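Local coordinates for protein 1d10 (Caenorhabditis elegans, PDB 1T9F) that is of unknown function but carries MIR repeats folded as a beta-trefoil, as in SDF2-like proteins, at residues Ser35-Val40 / Glu101-Gly106. Numbering follows the deposited sequence.
Sequences SGQQSV and EVSAFG
Gln37 and Ser103 meet where strands 38-43 and 100-105, which come from different MIR repeats, converge in the beta-trefoil, their short segments running 123° apart. Ser103 OG donates to Gln37 OE1 over 2.8 Å, tilted 16° from the amide's carbonyl plane. The other end of that amide lies obliquely against the Phe105 ring, Gln37 NE2 standing 3.1 Å from Phe105 CD2, with the two planes 26° apart. An alanine in place of Gln37 would probably leave Ser103 OG without this acceptor and open a gap beside Phe105 CD2. Nearby, Glu101 reaches the loop that leads into strand 38-43 with CG anti to its backbone N: its OE2 takes the Ser35 N-H on the syn side at 3.0 Å, while its OE1 is bonded to His89 NE2, on strand 85-89. Backbone pairing here is sparse; Ala104 N gives a nearly straight bond to Gln38 O (3.0 Å). Deeper in, Val40 CG2 packs 4.0 Å from Ala104 CB, and Val160 of strand 158-163 touches both Val40 and Val102, joining a third strand to the pair. Beyond this shell, Ser26 and Thr82 bond Gln38 OE1, which lies 3.5 Å from Ala104 CB.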
ATOM      1  N   SER A  35      -5.936   4.358  15.594  1.00 43.61           N
ATOM      2  CA  SER A  35      -5.031   3.509  16.362  1.00 38.34           C
ATOM      3  C   SER A  35      -3.859   4.320  16.887  1.00 38.29           C
ATOM      4  O   SER A  35      -3.133   3.877  17.775  1.00 39.48           O
ATOM      5  CB  SER A  35      -4.495   2.379  15.479  1.00 45.61           C
ATOM      6  OG  SER A  35      -3.611   2.887  14.487  1.00 35.65           O
ATOM      7  N   GLY A  36      -3.675   5.510  16.329  1.00 36.84           N
ATOM      8  CA  GLY A  36      -2.569   6.344  16.749  1.00 34.17           C
ATOM      9  C   GLY A  36      -1.252   5.794  16.233  1.00 31.24           C
ATOM     10  O   GLY A  36      -0.185   6.149  16.733  1.00 27.38           O
ATOM     11  N   GLN A  37      -1.320   4.914  15.237  1.00 27.92           N
ATOM     12  CA  GLN A  37      -0.111   4.335  14.653  1.00 27.72           C
ATOM     13  C   GLN A  37       0.426   5.264  13.563  1.00 23.04           C
ATOM     14  O   GLN A  37      -0.202   6.264  13.233  1.00 22.32           O
ATOM     15  CB  GLN A  37      -0.411   2.959  14.055  1.00 25.38           C
ATOM     16  CG  GLN A  37      -0.959   1.961  15.055  1.00 37.82           C
ATOM     17  CD  GLN A  37      -1.248   0.612  14.428  1.00 39.23           C
ATOM     18  OE1 GLN A  37      -1.689   0.530  13.286  1.00 30.71           O
ATOM     19  NE2 GLN A  37      -1.016  -0.456  15.184  1.00 40.25           N
ATOM     20  N   GLN A  38       1.581   4.919  13.005  1.00 23.53           N
ATOM     21  CA  GLN A  38       2.209   5.721  11.957  1.00 23.22           C
ATOM     22  C   GLN A  38       1.261   5.863  10.776  1.00 22.82           C
ATOM     23  O   GLN A  38       0.699   4.877  10.308  1.00 23.62           O
ATOM     24  CB  GLN A  38       3.503   5.055  11.500  1.00 21.79           C
ATOM     25  CG  GLN A  38       4.396   5.945  10.666  1.00 18.27           C
ATOM     26  CD  GLN A  38       5.701   5.270  10.327  1.00 29.61           C
ATOM     27  OE1 GLN A  38       5.914   4.820   9.193  1.00 25.89           O
ATOM     28  NE2 GLN A  38       6.582   5.171  11.312  1.00 22.57           N
ATOM     29  N   SER A  39       1.091   7.090  10.294  1.00 24.36           N
ATOM     30  CA  SER A  39       0.191   7.347   9.180  1.00 20.75           C
ATOM     31  C   SER A  39       0.740   6.918   7.817  1.00 24.93           C
ATOM     32  O   SER A  39       1.945   6.703   7.645  1.00 20.82           O
ATOM     33  CB  SER A  39      -0.160   8.831   9.119  1.00 22.06           C
ATOM     34  OG  SER A  39       0.974   9.614   8.795  1.00 28.40           O
ATOM     35  N   VAL A  40      -0.173   6.805   6.855  1.00 22.74           N
ATOM     36  CA  VAL A  40       0.155   6.444   5.479  1.00 18.26           C
ATOM     37  C   VAL A  40      -0.585   7.445   4.609  1.00 17.40           C
ATOM     38  O   VAL A  40      -1.766   7.703   4.825  1.00 22.30           O
ATOM     39  CB  VAL A  40      -0.342   5.029   5.120  1.00 19.67           C
ATOM     40  CG1 VAL A  40      -0.172   4.780   3.618  1.00 13.08           C
ATOM     41  CG2 VAL A  40       0.432   3.988   5.919  1.00 18.01           C
ATOM     42  N   GLU A 101      -9.191   2.867   8.582  1.00 27.21           N
ATOM     43  CA  GLU A 101      -7.843   3.414   8.680  1.00 31.98           C
ATOM     44  C   GLU A 101      -6.802   2.500   8.045  1.00 33.12           C
ATOM     45  O   GLU A 101      -6.912   1.274   8.100  1.00 27.43           O
ATOM     46  CB  GLU A 101      -7.467   3.624  10.153  1.00 26.34           C
ATOM     47  CG  GLU A 101      -6.167   4.383  10.389  1.00 26.41           C
ATOM     48  CD  GLU A 101      -5.615   4.184  11.800  1.00 37.34           C
ATOM     49  OE1 GLU A 101      -4.908   3.178  12.034  1.00 34.01           O
ATOM     50  OE2 GLU A 101      -5.893   5.026  12.680  1.00 34.00           O
ATOM     51  N   VAL A 102      -5.792   3.114   7.437  1.00 28.68           N
ATOM     52  CA  VAL A 102      -4.693   2.378   6.833  1.00 18.26           C
ATOM     53  C   VAL A 102      -3.446   2.971   7.478  1.00 15.73           C
ATOM     54  O   VAL A 102      -3.252   4.177   7.462  1.00 22.39           O
ATOM     55  CB  VAL A 102      -4.656   2.556   5.303  1.00 22.34           C
ATOM     56  CG1 VAL A 102      -3.360   1.981   4.746  1.00 16.48           C
ATOM     57  CG2 VAL A 102      -5.846   1.835   4.676  1.00 26.65           C
ATOM     58  N   SER A 103      -2.604   2.125   8.050  1.00 17.73           N
ATOM     59  CA  SER A 103      -1.415   2.612   8.737  1.00 16.30           C
ATOM     60  C   SER A 103      -0.161   1.851   8.356  1.00 19.39           C
ATOM     61  O   SER A 103      -0.210   0.905   7.571  1.00 18.32           O
ATOM     62  CB  SER A 103      -1.637   2.498  10.247  1.00 19.03           C
ATOM     63  OG  SER A 103      -1.884   1.141  10.605  1.00 21.56           O
ATOM     64  N   ALA A 104       0.968   2.293   8.905  1.00 16.70           N
ATOM     65  CA  ALA A 104       2.258   1.645   8.696  1.00 16.07           C
ATOM     66  C   ALA A 104       2.531   1.086  10.092  1.00 26.23           C
ATOM     67  O   ALA A 104       2.746   1.842  11.042  1.00 20.74           O
ATOM     68  CB  ALA A 104       3.310   2.662   8.311  1.00 20.94           C
ATOM     69  N   PHE A 105       2.502  -0.236  10.215  1.00 21.78           N
ATOM     70  CA  PHE A 105       2.663  -0.869  11.513  1.00 27.82           C
ATOM     71  C   PHE A 105       3.829  -1.825  11.734  1.00 21.84           C
ATOM     72  O   PHE A 105       4.414  -2.369  10.796  1.00 23.70           O
ATOM     73  CB  PHE A 105       1.336  -1.572  11.871  1.00 33.17           C
ATOM     74  CG  PHE A 105       1.456  -2.597  12.973  1.00 46.24           C
ATOM     75  CD1 PHE A 105       1.718  -3.936  12.675  1.00 50.24           C
ATOM     76  CD2 PHE A 105       1.337  -2.219  14.306  1.00 44.44           C
ATOM     77  CE1 PHE A 105       1.859  -4.884  13.693  1.00 55.94           C
ATOM     78  CE2 PHE A 105       1.477  -3.155  15.331  1.00 50.06           C
ATOM     79  CZ  PHE A 105       1.739  -4.491  15.023  1.00 50.60           C
ATOM     80  N   GLY A 106       4.167  -1.990  13.013  1.00 28.18           N
ATOM     81  CA  GLY A 106       5.210  -2.907  13.434  1.00 18.74           C
ATOM     82  C   GLY A 106       6.552  -2.987  12.743  1.00 19.21           C
ATOM     83  O   GLY A 106       7.240  -1.982  12.569  1.00 25.00           O
TER
HETATM   84  O   HOH W   1       3.408   2.074  13.695  1.00 27.12           O